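Local coordinates for protein cytosolic phospholipase A2 delta (PDB 5IZ5) that hydrolyses glycerophospholipids at the sn-2 position in a calcium-dependent manner, with a preference for linoleic acid, releasing a fatty acid and a lysophospholipid, at residues Ile329-Gly334 against Ser365-Thr370; Val358-Gly363 against Asn461-Tyr466; Ser532-Leu537 against Ala652-Asn657; Ile673-Tyr678 against Leu731-Leu736. The protein carries 3 engineered substitutions. All blocks are in the same frame, centred on the assembly; numbering follows the deposited sequence.

Interaction 1. Residues Ile329-Gly334 against Ser365-Thr370; sequences IMATGG and SGSTWT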
loop_
_atom_site.group_PDB
_atom_site.type_symbol
_atom_site.label_atom_id
_atom_site.label_comp_id
_atom_site.label_asym_id
_atom_site.label_seq_id
_atom_site.Cartn_x
_atom_site.Cartn_y
_atom_site.Cartn_z
ATOM N N ILE B 329 -7.969 16.297 -11.315
ATOM C CA ILE B 329 -8.784 15.320 -12.018
ATOM C C ILE B 329 -8.754 14.046 -11.204
ATOM O O ILE B 329 -7.682 13.607 -10.794
ATOM C CB ILE B 329 -8.193 14.933 -13.387
ATOM C CG1 ILE B 329 -8.267 16.092 -14.374
ATOM C CG2 ILE B 329 -8.953 13.746 -13.966
ATOM C CD1 ILE B 329 -7.384 15.912 -15.592
ATOM N N MET B 330 -9.919 13.428 -11.037
ATOM C CA MET B 330 -10.064 12.234 -10.222
ATOM C C MET B 330 -10.865 11.206 -11.011
ATOM O O MET B 330 -12.014 11.456 -11.378
ATOM C CB MET B 330 -10.794 12.664 -8.955
ATOM C CG MET B 330 -11.334 11.624 -8.007
ATOM S SD MET B 330 -11.958 12.503 -6.558
ATOM C CE MET B 330 -13.751 12.481 -6.757
ATOM N N ALA B 331 -10.234 10.074 -11.314
ATOM C CA ALA B 331 -10.832 9.044 -12.157
ATOM C C ALA B 331 -11.110 7.803 -11.326
ATOM O O ALA B 331 -10.354 7.489 -10.399
ATOM C CB ALA B 331 -9.906 8.713 -13.316
ATOM N N THR B 332 -12.200 7.108 -11.660
ATOM C CA THR B 332 -12.569 5.865 -10.989
ATOM C C THR B 332 -12.043 4.689 -11.802
ATOM O O THR B 332 -11.363 4.861 -12.820
ATOM C CB THR B 332 -14.107 5.717 -10.861
ATOM O OG1 THR B 332 -14.687 5.493 -12.157
ATOM C CG2 THR B 332 -14.733 6.944 -10.225
ATOM N N GLY B 333 -12.403 3.484 -11.373
ATOM C CA GLY B 333 -12.050 2.283 -12.104
ATOM C C GLY B 333 -13.045 1.902 -13.180
ATOM O O GLY B 333 -14.049 2.587 -13.394
ATOM N N GLY B 334 -12.749 0.786 -13.842
ATOM C CA GLY B 334 -13.597 0.199 -14.877
ATOM C C GLY B 334 -12.824 -0.310 -16.076
ATOM O O GLY B 334 -13.212 -0.050 -17.217
ATOM N N SER B 365 -7.298 1.474 -10.723
ATOM C CA SER B 365 -7.677 0.387 -11.628
ATOM C C SER B 365 -7.404 0.722 -13.115
ATOM O O SER B 365 -6.307 1.185 -13.414
ATOM C CB SER B 365 -9.119 -0.040 -11.370
ATOM O OG SER B 365 -9.237 -1.449 -11.602
ATOM N N GLY B 366 -8.361 0.500 -14.031
ATOM C CA GLY B 366 -8.165 0.755 -15.471
ATOM C C GLY B 366 -7.735 2.160 -15.863
ATOM O O GLY B 366 -7.097 2.347 -16.906
ATOM N N SER B 367 -8.091 3.150 -15.049
ATOM C CA SER B 367 -7.649 4.530 -15.284
ATOM C C SER B 367 -6.130 4.677 -15.225
ATOM O O SER B 367 -5.569 5.521 -15.936
ATOM C CB SER B 367 -8.276 5.484 -14.270
ATOM O OG SER B 367 -9.638 5.688 -14.573
ATOM N N THR B 368 -5.472 3.851 -14.401
ATOM C CA THR B 368 -4.010 3.893 -14.269
ATOM C C THR B 368 -3.305 3.465 -15.548
ATOM O O THR B 368 -2.142 3.818 -15.754
ATOM C CB THR B 368 -3.469 3.011 -13.109
ATOM O OG1 THR B 368 -3.717 1.625 -13.380
ATOM C CG2 THR B 368 -4.093 3.401 -11.773
ATOM N N TRP B 369 -3.989 2.702 -16.401
ATOM C CA TRP B 369 -3.403 2.276 -17.671
ATOM C C TRP B 369 -3.218 3.470 -18.598
ATOM O O TRP B 369 -2.195 3.585 -19.276
ATOM C CB TRP B 369 -4.263 1.220 -18.379
ATOM C CG TRP B 369 -4.614 0.024 -17.536
ATOM C CD1 TRP B 369 -4.044 -0.349 -16.351
ATOM C CD2 TRP B 369 -5.600 -0.966 -17.837
ATOM N NE1 TRP B 369 -4.638 -1.494 -15.878
ATOM C CE2 TRP B 369 -5.590 -1.899 -16.777
ATOM C CE3 TRP B 369 -6.507 -1.146 -18.900
ATOM C CZ2 TRP B 369 -6.444 -3.003 -16.748
ATOM C CZ3 TRP B 369 -7.359 -2.242 -18.870
ATOM C CH2 TRP B 369 -7.322 -3.158 -17.798
ATOM N N THR B 370 -4.224 4.342 -18.640
ATOM C CA THR B 370 -4.149 5.574 -19.418
ATOM C C THR B 370 -3.015 6.438 -18.882
ATOM O O THR B 370 -2.165 6.912 -19.645
ATOM C CB THR B 370 -5.464 6.368 -19.324
ATOM O OG1 THR B 370 -6.559 5.526 -19.694
ATOM C CG2 THR B 370 -5.445 7.591 -20.244
HETATM O O HOH W 1 -11.107 -1.507 -13.114
#
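Ser367 and Thr332 make the tight end of this contact, where a hydroxyl of the segment that leads into helix 367-375 ties down the loop that leaves a strand. Ser367 OG lies anti to its carbonyl carbon (chi1 -74°), and it donates to Thr332 O at 2.6 Å, nearly along the C=O axis (165°). The same OG rests 3.3 Å from Ala331 CB, so one atom both bonds and packs. An alanine in place of Ser367 would probably leave the buried Thr332 carbonyl without this donor and the methyl of Ala331 less closely covered.

At the other end few atoms meet, with Gly333 CA 3.8 Å from Ser365 CB; glycine allows this approach, because a side chain on Gly333 would crowd Ser365 CB. Here a water takes over: it accepts from Gly334 N at 2.9 Å and sits beside the hydroxyl of Ser365, the nucleophile, whose OG also bonds to Asp651, the probable proton acceptor. Gly334 belongs to the substrate-binding site, an arrangement consistent with an oxyanion hole beside the catalytic dyad.

Ser365 occupies the turn between strand 360-363 and helix 367-375, a nucleophile elbow. The facing loop joins strand 327-331 to helix 335-351, whose Ala338 and Leu342 touch Ser367, while helix 428-441 packs on Trp369.

Interaction 2. Residues Val358-Gly363 against Asn461-Tyr466; sequences VTYFSG and NPLPLY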
loop_
_atom_site.group_PDB
_atom_site.type_symbol
_atom_site.label_atom_id
_atom_site.label_comp_id
_atom_site.label_asym_id
_atom_site.label_seq_id
_atom_site.Cartn_x
_atom_site.Cartn_y
_atom_site.Cartn_z
ATOM N N VAL B 358 -4.677 22.031 -14.700
ATOM C CA VAL B 358 -4.790 20.932 -13.735
ATOM C C VAL B 358 -3.467 20.679 -13.019
ATOM O O VAL B 358 -2.434 20.500 -13.661
ATOM C CB VAL B 358 -5.239 19.630 -14.429
ATOM C CG1 VAL B 358 -5.345 18.484 -13.427
ATOM C CG2 VAL B 358 -6.568 19.842 -15.138
ATOM N N THR B 359 -3.508 20.648 -11.691
ATOM C CA THR B 359 -2.319 20.379 -10.880
ATOM C C THR B 359 -2.155 18.884 -10.575
ATOM O O THR B 359 -1.060 18.335 -10.729
ATOM C CB THR B 359 -2.345 21.187 -9.566
ATOM O OG1 THR B 359 -2.242 22.581 -9.872
ATOM C CG2 THR B 359 -1.184 20.801 -8.647
ATOM N N TYR B 360 -3.243 18.235 -10.160
ATOM C CA TYR B 360 -3.207 16.833 -9.735
ATOM C C TYR B 360 -4.077 15.931 -10.603
ATOM O O TYR B 360 -5.131 16.341 -11.088
ATOM C CB TYR B 360 -3.674 16.723 -8.294
ATOM C CG TYR B 360 -2.744 17.347 -7.279
ATOM C CD1 TYR B 360 -1.467 16.842 -7.077
ATOM C CD2 TYR B 360 -3.156 18.422 -6.499
ATOM C CE1 TYR B 360 -0.616 17.400 -6.138
ATOM C CE2 TYR B 360 -2.316 18.985 -5.554
ATOM C CZ TYR B 360 -1.046 18.474 -5.378
ATOM O OH TYR B 360 -0.205 19.012 -4.431
ATOM N N PHE B 361 -3.637 14.688 -10.775
ATOM C CA PHE B 361 -4.328 13.721 -11.627
ATOM C C PHE B 361 -4.283 12.363 -10.917
ATOM O O PHE B 361 -3.253 11.691 -10.923
ATOM C CB PHE B 361 -3.650 13.713 -13.007
ATOM C CG PHE B 361 -4.275 12.793 -14.033
ATOM C CD1 PHE B 361 -5.452 12.087 -13.793
ATOM C CD2 PHE B 361 -3.669 12.652 -15.275
ATOM C CE1 PHE B 361 -5.982 11.249 -14.763
ATOM C CE2 PHE B 361 -4.199 11.825 -16.247
ATOM C CZ PHE B 361 -5.360 11.120 -15.990
ATOM N N SER B 362 -5.394 11.991 -10.276
ATOM C CA SER B 362 -5.488 10.734 -9.528
ATOM C C SER B 362 -6.341 9.698 -10.256
ATOM O O SER B 362 -7.292 10.035 -10.981
ATOM C CB SER B 362 -6.046 10.958 -8.120
ATOM O OG SER B 362 -7.437 11.215 -8.149
ATOM N N GLY B 363 -5.989 8.431 -10.052
ATOM C CA GLY B 363 -6.705 7.325 -10.674
ATOM C C GLY B 363 -6.500 6.000 -9.960
ATOM O O GLY B 363 -5.561 5.836 -9.156
ATOM N N ASN B 461 3.277 18.775 -16.927
ATOM C CA ASN B 461 2.123 17.888 -16.799
ATOM C C ASN B 461 1.639 17.930 -15.357
ATOM O O ASN B 461 2.380 18.371 -14.474
ATOM C CB ASN B 461 2.483 16.442 -17.177
ATOM C CG ASN B 461 2.872 16.283 -18.639
ATOM O OD1 ASN B 461 2.027 16.337 -19.532
ATOM N ND2 ASN B 461 4.155 16.039 -18.888
ATOM N N PRO B 462 0.388 17.491 -15.103
ATOM C CA PRO B 462 -0.054 17.361 -13.704
ATOM C C PRO B 462 0.689 16.237 -12.970
ATOM O O PRO B 462 1.226 15.336 -13.614
ATOM C CB PRO B 462 -1.547 17.017 -13.824
ATOM C CG PRO B 462 -1.914 17.239 -15.254
ATOM C CD PRO B 462 -0.657 17.074 -16.050
ATOM N N LEU B 463 0.723 16.298 -11.644
ATOM C CA LEU B 463 1.298 15.214 -10.841
ATOM C C LEU B 463 0.326 14.021 -10.830
ATOM O O LEU B 463 -0.817 14.170 -10.394
ATOM C CB LEU B 463 1.557 15.668 -9.403
ATOM C CG LEU B 463 2.123 14.587 -8.469
ATOM C CD1 LEU B 463 3.587 14.328 -8.768
ATOM C CD2 LEU B 463 1.967 14.974 -7.015
ATOM N N PRO B 464 0.776 12.844 -11.301
ATOM C CA PRO B 464 -0.079 11.662 -11.310
ATOM C C PRO B 464 -0.049 10.911 -9.979
ATOM O O PRO B 464 1.023 10.687 -9.411
ATOM C CB PRO B 464 0.526 10.813 -12.420
ATOM C CG PRO B 464 1.973 11.138 -12.377
ATOM C CD PRO B 464 2.096 12.556 -11.881
ATOM N N LEU B 465 -1.226 10.531 -9.493
ATOM C CA LEU B 465 -1.369 9.834 -8.219
ATOM C C LEU B 465 -2.150 8.533 -8.426
ATOM O O LEU B 465 -3.315 8.550 -8.835
ATOM C CB LEU B 465 -2.081 10.736 -7.212
ATOM C CG LEU B 465 -1.296 12.010 -6.847
ATOM C CD1 LEU B 465 -2.207 13.106 -6.315
ATOM C CD2 LEU B 465 -0.191 11.700 -5.846
ATOM N N TYR B 466 -1.497 7.406 -8.161
ATOM C CA TYR B 466 -2.094 6.095 -8.355
ATOM C C TYR B 466 -2.360 5.491 -6.976
ATOM O O TYR B 466 -1.491 5.554 -6.093
ATOM C CB TYR B 466 -1.152 5.176 -9.134
ATOM C CG TYR B 466 -0.510 5.745 -10.399
ATOM C CD1 TYR B 466 -0.952 5.360 -11.663
ATOM C CD2 TYR B 466 0.574 6.618 -10.329
ATOM C CE1 TYR B 466 -0.356 5.841 -12.822
ATOM C CE2 TYR B 466 1.176 7.112 -11.487
ATOM C CZ TYR B 466 0.710 6.718 -12.730
ATOM O OH TYR B 466 1.300 7.186 -13.891
#
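Tyr360, Leu463 and Leu465 form the apolar centre of this pairing, all on one face of the sheet. Tyr360 and Leu463 lie side by side and point the same way, Leu463 CD2 meeting the ring edge 3.7 Å from Tyr360 CE1. Leu465 CD1 approaches the ring obliquely, 3.9 Å from Tyr360 CD1. On the opposite face Phe361 CG is anti to the backbone N (chi1 -178°); the ring leads away from the neighbouring strand and CB makes the touch, 4.0 Å from Pro462 CB.

Between the faces run the backbone bonds of a parallel pair. Leu463 N donates to Thr359 O at 2.9 Å and Leu465 N to Phe361 O at 2.7 Å; in return, Leu463 O receives Phe361 N and Leu465 O receives Gly363 N. Pro464 CA adds a CH contact to Phe361 O at 3.2 Å.

The polar tips find partners beyond the two strands: Tyr360 OH bonds to Glu294 of helix 292-313, and Ser362 OG to Ser659.

Pro462 and Pro464 have no N-H to give, yet the pairing with 358-363 loses no bond, because its donors on this strand are Leu463 N and Leu465 N. A regular, buried pairing thus carries strand 360-363 to within two residues of the nucleophile Ser365.

Interaction 3. Residues Ser532-Leu537 against Ala652-Asn657; sequences SNIFSL and AAYFIN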
loop_
_atom_site.group_PDB
_atom_site.type_symbol
_atom_site.label_atom_id
_atom_site.label_comp_id
_atom_site.label_asym_id
_atom_site.label_seq_id
_atom_site.Cartn_x
_atom_site.Cartn_y
_atom_site.Cartn_z
ATOM N N SER B 532 -4.713 -2.610 -10.824
ATOM C CA SER B 532 -5.872 -3.200 -11.470
ATOM C C SER B 532 -6.017 -4.695 -11.162
ATOM O O SER B 532 -6.544 -5.442 -11.999
ATOM C CB SER B 532 -5.798 -2.966 -12.986
ATOM O OG SER B 532 -4.689 -3.625 -13.575
ATOM N N ASN B 533 -5.554 -5.136 -9.983
ATOM C CA ASN B 533 -5.604 -6.579 -9.651
ATOM C C ASN B 533 -6.985 -7.168 -9.325
ATOM O O ASN B 533 -7.098 -8.342 -8.977
ATOM C CB ASN B 533 -4.536 -7.013 -8.617
ATOM C CG ASN B 533 -4.800 -6.529 -7.199
ATOM O OD1 ASN B 533 -5.874 -6.039 -6.861
ATOM N ND2 ASN B 533 -3.784 -6.682 -6.345
ATOM N N ILE B 534 -8.041 -6.370 -9.478
ATOM C CA ILE B 534 -9.392 -6.933 -9.556
ATOM C C ILE B 534 -9.406 -8.015 -10.648
ATOM O O ILE B 534 -10.107 -9.016 -10.541
ATOM C CB ILE B 534 -10.476 -5.857 -9.831
ATOM C CG1 ILE B 534 -11.881 -6.431 -9.623
ATOM C CG2 ILE B 534 -10.352 -5.289 -11.242
ATOM C CD1 ILE B 534 -12.260 -6.584 -8.165
ATOM N N PHE B 535 -8.587 -7.824 -11.679
ATOM C CA PHE B 535 -8.499 -8.798 -12.763
ATOM C C PHE B 535 -7.852 -10.123 -12.358
ATOM O O PHE B 535 -8.109 -11.139 -13.001
ATOM C CB PHE B 535 -7.780 -8.224 -13.979
ATOM C CG PHE B 535 -8.602 -7.244 -14.766
ATOM C CD1 PHE B 535 -9.284 -7.615 -15.925
ATOM C CD2 PHE B 535 -8.688 -5.940 -14.341
ATOM C CE1 PHE B 535 -10.037 -6.685 -16.628
ATOM C CE2 PHE B 535 -9.439 -5.009 -15.030
ATOM C CZ PHE B 535 -10.117 -5.380 -16.177
ATOM N N SER B 536 -7.014 -10.116 -11.319
ATOM C CA SER B 536 -6.490 -11.347 -10.728
ATOM C C SER B 536 -7.622 -12.184 -10.164
ATOM O O SER B 536 -7.626 -13.401 -10.300
ATOM C CB SER B 536 -5.479 -11.059 -9.612
ATOM O OG SER B 536 -4.387 -10.315 -10.107
ATOM N N LEU B 537 -8.582 -11.531 -9.522
ATOM C CA LEU B 537 -9.727 -12.251 -9.004
ATOM C C LEU B 537 -10.641 -12.729 -10.129
ATOM O O LEU B 537 -11.178 -13.827 -10.052
ATOM C CB LEU B 537 -10.493 -11.383 -8.008
ATOM C CG LEU B 537 -11.870 -11.836 -7.509
ATOM C CD1 LEU B 537 -12.180 -11.154 -6.188
ATOM C CD2 LEU B 537 -12.985 -11.537 -8.506
ATOM N N ALA B 652 -8.285 -0.759 -5.502
ATOM C CA ALA B 652 -9.339 -0.024 -4.759
ATOM C C ALA B 652 -10.755 -0.502 -5.096
ATOM O O ALA B 652 -11.658 -0.434 -4.261
ATOM C CB ALA B 652 -9.235 1.472 -5.015
ATOM N N ALA B 653 -10.935 -0.991 -6.320
ATOM C CA ALA B 653 -12.216 -1.530 -6.768
ATOM C C ALA B 653 -12.744 -2.710 -5.926
ATOM O O ALA B 653 -13.915 -3.049 -6.036
ATOM C CB ALA B 653 -12.127 -1.924 -8.237
ATOM N N TYR B 654 -11.899 -3.341 -5.107
ATOM C CA TYR B 654 -12.373 -4.359 -4.147
ATOM C C TYR B 654 -13.222 -3.773 -3.016
ATOM O O TYR B 654 -13.987 -4.495 -2.371
ATOM C CB TYR B 654 -11.210 -5.114 -3.496
ATOM C CG TYR B 654 -10.567 -6.173 -4.357
ATOM C CD1 TYR B 654 -9.589 -5.843 -5.275
ATOM C CD2 TYR B 654 -10.925 -7.513 -4.238
ATOM C CE1 TYR B 654 -8.987 -6.811 -6.058
ATOM C CE2 TYR B 654 -10.327 -8.490 -5.020
ATOM C CZ TYR B 654 -9.352 -8.135 -5.929
ATOM O OH TYR B 654 -8.742 -9.085 -6.727
ATOM N N PHE B 655 -13.046 -2.483 -2.749
ATOM C CA PHE B 655 -13.735 -1.814 -1.645
ATOM C C PHE B 655 -14.560 -0.610 -2.096
ATOM O O PHE B 655 -15.778 -0.628 -1.964
ATOM C CB PHE B 655 -12.739 -1.410 -0.561
ATOM C CG PHE B 655 -12.151 -2.583 0.170
ATOM C CD1 PHE B 655 -11.139 -3.331 -0.414
ATOM C CD2 PHE B 655 -12.615 -2.951 1.433
ATOM C CE1 PHE B 655 -10.588 -4.418 0.243
ATOM C CE2 PHE B 655 -12.064 -4.036 2.098
ATOM C CZ PHE B 655 -11.051 -4.770 1.502
ATOM N N ILE B 656 -13.900 0.433 -2.604
ATOM C CA ILE B 656 -14.590 1.668 -3.021
ATOM C C ILE B 656 -14.017 2.255 -4.301
ATOM O O ILE B 656 -12.812 2.515 -4.384
ATOM C CB ILE B 656 -14.494 2.788 -1.964
ATOM C CG1 ILE B 656 -15.029 2.312 -0.610
ATOM C CG2 ILE B 656 -15.275 4.005 -2.446
ATOM C CD1 ILE B 656 -14.900 3.325 0.511
ATOM N N ASN B 657 -14.905 2.553 -5.249
ATOM C CA ASN B 657 -14.509 2.903 -6.608
ATOM C C ASN B 657 -14.176 4.386 -6.778
ATOM O O ASN B 657 -14.757 5.066 -7.633
ATOM C CB ASN B 657 -15.614 2.483 -7.582
ATOM C CG ASN B 657 -15.183 2.550 -9.035
ATOM O OD1 ASN B 657 -14.002 2.420 -9.362
ATOM N ND2 ASN B 657 -16.149 2.746 -9.924
#
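Ala653, the first residue of 652-657 to meet the helix start at Ile534, touches it loosely: its carbonyl O stands 4.4 Å from Ile534 CD1. Its backbone N is taken by Asp651, the probable proton acceptor of the active site.

Tyr654 follows and carries most of the contact. Ile534 CD1 sits over the centre of the ring, 3.8 Å from the centroid and 8° off the normal, a CH-pi contact. In Ile534, chi1 (-168°) puts CG1 anti to the backbone N, and chi2 (76°) sets CD1 over the ring. Leu537 CD1 approaches Tyr654 CE2 obliquely at 3.4 Å, and Leu537 CB lies 3.2 Å from Tyr654 OH. The hydroxyl donates to Asn533 O at 2.9 Å from above the carbonyl plane, while Ser536 N reaches the same oxygen from the opposite face. Asn533 OD1 comes within 3.3 Å of Tyr654 CE1, its amide plane almost perpendicular to the ring, yet bonds to Asp651 N.

Farther on the chain turns away, and Asn657 OD1 bonds to Gly333 N, next to the substrate-binding Gly334.

Such chemistry implies second-shell positioning: Asn533 holds the backbone of Asp651, and Tyr654 holds Asn533 through its carbonyl, so the loop carrying the proton acceptor is probably fixed against helix 534-543.

Interaction 4. Residues Ile673-Tyr678 against Leu731-Leu736; sequences ILSFDY and LLHFPL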
loop_
_atom_site.group_PDB
_atom_site.type_symbol
_atom_site.label_atom_id
_atom_site.label_comp_id
_atom_site.label_asym_id
_atom_site.label_seq_id
_atom_site.Cartn_x
_atom_site.Cartn_y
_atom_site.Cartn_z
ATOM N N ILE B 673 -12.261 19.892 -8.061
ATOM C CA ILE B 673 -12.000 18.535 -8.526
ATOM C C ILE B 673 -12.945 18.185 -9.667
ATOM O O ILE B 673 -14.163 18.266 -9.514
ATOM C CB ILE B 673 -12.185 17.497 -7.398
ATOM C CG1 ILE B 673 -11.221 17.785 -6.249
ATOM C CG2 ILE B 673 -11.948 16.084 -7.926
ATOM C CD1 ILE B 673 -11.557 17.057 -4.967
ATOM N N LEU B 674 -12.381 17.808 -10.807
ATOM C CA LEU B 674 -13.168 17.262 -11.902
ATOM C C LEU B 674 -13.223 15.759 -11.694
ATOM O O LEU B 674 -12.208 15.071 -11.826
ATOM C CB LEU B 674 -12.554 17.603 -13.262
ATOM C CG LEU B 674 -12.213 19.080 -13.495
ATOM C CD1 LEU B 674 -11.688 19.283 -14.908
ATOM C CD2 LEU B 674 -13.417 19.980 -13.248
ATOM N N SER B 675 -14.413 15.269 -11.348
ATOM C CA SER B 675 -14.638 13.870 -11.026
ATOM C C SER B 675 -15.180 13.138 -12.240
ATOM O O SER B 675 -16.307 13.390 -12.679
ATOM C CB SER B 675 -15.631 13.752 -9.872
ATOM O OG SER B 675 -16.097 12.422 -9.709
ATOM N N PHE B 676 -14.375 12.235 -12.787
ATOM C CA PHE B 676 -14.804 11.412 -13.903
ATOM C C PHE B 676 -15.189 10.020 -13.400
ATOM O O PHE B 676 -14.383 9.338 -12.763
ATOM C CB PHE B 676 -13.703 11.325 -14.947
ATOM C CG PHE B 676 -13.268 12.660 -15.503
ATOM C CD1 PHE B 676 -14.197 13.596 -15.942
ATOM C CD2 PHE B 676 -11.925 12.965 -15.627
ATOM C CE1 PHE B 676 -13.796 14.818 -16.465
ATOM C CE2 PHE B 676 -11.515 14.180 -16.152
ATOM C CZ PHE B 676 -12.450 15.109 -16.569
ATOM N N ASP B 677 -16.426 9.608 -13.677
ATOM C CA ASP B 677 -16.963 8.349 -13.171
ATOM C C ASP B 677 -17.297 7.443 -14.332
ATOM O O ASP B 677 -18.015 7.835 -15.266
ATOM C CB ASP B 677 -18.211 8.603 -12.334
ATOM C CG ASP B 677 -18.727 7.346 -11.645
ATOM O OD1 ASP B 677 -18.571 7.228 -10.410
ATOM O OD2 ASP B 677 -19.298 6.484 -12.344
ATOM N N TYR B 678 -16.799 6.216 -14.263
ATOM C CA TYR B 678 -16.973 5.281 -15.366
ATOM C C TYR B 678 -17.920 4.127 -15.041
ATOM O O TYR B 678 -17.955 3.155 -15.766
ATOM C CB TYR B 678 -15.600 4.781 -15.814
ATOM C CG TYR B 678 -14.688 5.931 -16.157
ATOM C CD1 TYR B 678 -15.017 6.812 -17.188
ATOM C CD2 TYR B 678 -13.522 6.175 -15.425
ATOM C CE1 TYR B 678 -14.205 7.884 -17.489
ATOM C CE2 TYR B 678 -12.699 7.246 -15.726
ATOM C CZ TYR B 678 -13.049 8.097 -16.757
ATOM O OH TYR B 678 -12.246 9.160 -17.067
ATOM N N LEU B 731 -16.867 20.347 -6.630
ATOM C CA LEU B 731 -16.871 19.149 -7.460
ATOM C C LEU B 731 -17.739 19.286 -8.698
ATOM O O LEU B 731 -18.914 19.628 -8.607
ATOM C CB LEU B 731 -17.344 17.955 -6.642
ATOM C CG LEU B 731 -16.179 17.236 -5.965
ATOM C CD1 LEU B 731 -16.478 17.033 -4.500
ATOM C CD2 LEU B 731 -15.870 15.916 -6.657
ATOM N N LEU B 732 -17.130 19.018 -9.846
ATOM C CA LEU B 732 -17.830 18.854 -11.106
ATOM C C LEU B 732 -17.751 17.389 -11.471
ATOM O O LEU B 732 -16.667 16.868 -11.732
ATOM C CB LEU B 732 -17.188 19.695 -12.206
ATOM C CG LEU B 732 -17.942 20.908 -12.747
ATOM C CD1 LEU B 732 -18.803 21.593 -11.697
ATOM C CD2 LEU B 732 -16.961 21.896 -13.352
ATOM N N HIS B 733 -18.908 16.740 -11.503
ATOM C CA HIS B 733 -18.993 15.304 -11.678
ATOM C C HIS B 733 -19.515 14.944 -13.066
ATOM O O HIS B 733 -20.565 15.441 -13.493
ATOM C CB HIS B 733 -19.920 14.738 -10.614
ATOM C CG HIS B 733 -19.984 13.246 -10.605
ATOM N ND1 HIS B 733 -18.930 12.457 -10.197
ATOM C CD2 HIS B 733 -20.986 12.398 -10.935
ATOM C CE1 HIS B 733 -19.279 11.186 -10.281
ATOM N NE2 HIS B 733 -20.520 11.122 -10.729
ATOM N N PHE B 734 -18.783 14.070 -13.754
ATOM C CA PHE B 734 -19.095 13.669 -15.118
ATOM C C PHE B 734 -19.416 12.178 -15.170
ATOM O O PHE B 734 -18.516 11.348 -15.312
ATOM C CB PHE B 734 -17.916 13.963 -16.041
ATOM C CG PHE B 734 -17.530 15.412 -16.083
ATOM C CD1 PHE B 734 -17.944 16.226 -17.134
ATOM C CD2 PHE B 734 -16.768 15.968 -15.063
ATOM C CE1 PHE B 734 -17.594 17.565 -17.168
ATOM C CE2 PHE B 734 -16.417 17.304 -15.090
ATOM C CZ PHE B 734 -16.832 18.104 -16.143
ATOM N N PRO B 735 -20.708 11.826 -15.062
ATOM C CA PRO B 735 -21.057 10.416 -15.150
ATOM C C PRO B 735 -20.943 9.886 -16.568
ATOM O O PRO B 735 -20.986 10.655 -17.535
ATOM C CB PRO B 735 -22.511 10.386 -14.674
ATOM C CG PRO B 735 -23.044 11.736 -14.976
ATOM C CD PRO B 735 -21.888 12.685 -14.846
ATOM N N LEU B 736 -20.786 8.575 -16.693
ATOM C CA LEU B 736 -20.719 7.960 -18.008
ATOM C C LEU B 736 -22.139 7.779 -18.533
ATOM O O LEU B 736 -22.828 6.822 -18.183
ATOM C CB LEU B 736 -19.977 6.628 -17.951
ATOM C CG LEU B 736 -19.755 5.930 -19.296
ATOM C CD1 LEU B 736 -19.041 6.822 -20.304
ATOM C CD2 LEU B 736 -18.963 4.657 -19.064
HETATM O O HOH W 2 -17.779 9.718 -17.425
HETATM O O HOH W 3 -20.957 6.742 -14.643
#
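In the parallel part of the central sheet of the catalytic domain, Ser675 and His733 pair across strands 672-676 and 730-734. Ser675 OG meets His733 ND1 at the ring edge, in its plane, at 2.9 Å; either may be the donor. Ser675 OG and His733 CG are each anti to their backbone N (His733 chi1 -174°), on the face covered by helix 685-696. The imidazole also takes Asp677 CB 3.5 Å from its CE1 and bonds through NE2 to Pro683 O. An alanine in place of His733 would probably leave Ser675 OG and Pro683 O without this shared partner and open a gap beside Asp677.

On the other face Phe676 CE1 lies over the Phe734 ring, 3.5 Å from CD2, with the planes at 56°. Leu674 CD2 packs on Leu732 CB at 3.9 Å.

Ser675 is bonded through both N and O, to Leu732 O and Phe734 N, each at 2.8 Å. Toward Asp677 the pairing lengthens, with Asp677 N to Phe734 O at 3.2 Å, and a water bridges Asp677 O and Phe734 O. A second water accepts from Leu736 N beside the Asp677 carboxylate.

Parallel strands joined through a helix packed on their face are typical of the alpha/beta architecture of this hydrolase.

All four contacts lie within the catalytic domain. Interactions 1, 2 and 4 share a sheet in which strand 327-331 lies between 360-363 and 672-676, so interaction 1 is flanked by interactions 2 and 4, their centres about 11 and 12 Å from its own. The centres of interactions 2 and 4 are about 15 Å apart, and the two do not touch. Along the chain interactions 1 and 2 interlock, their segments alternating; interactions 3 and 4 follow in turn. Interaction 3 lies off the sheet, its centre about 12 Å from that of interaction 1, joined to it by Asn657 with Gly333 and Ser532 with Trp369. Nucleophile and probable proton acceptor thus meet where residues distant in sequence converge.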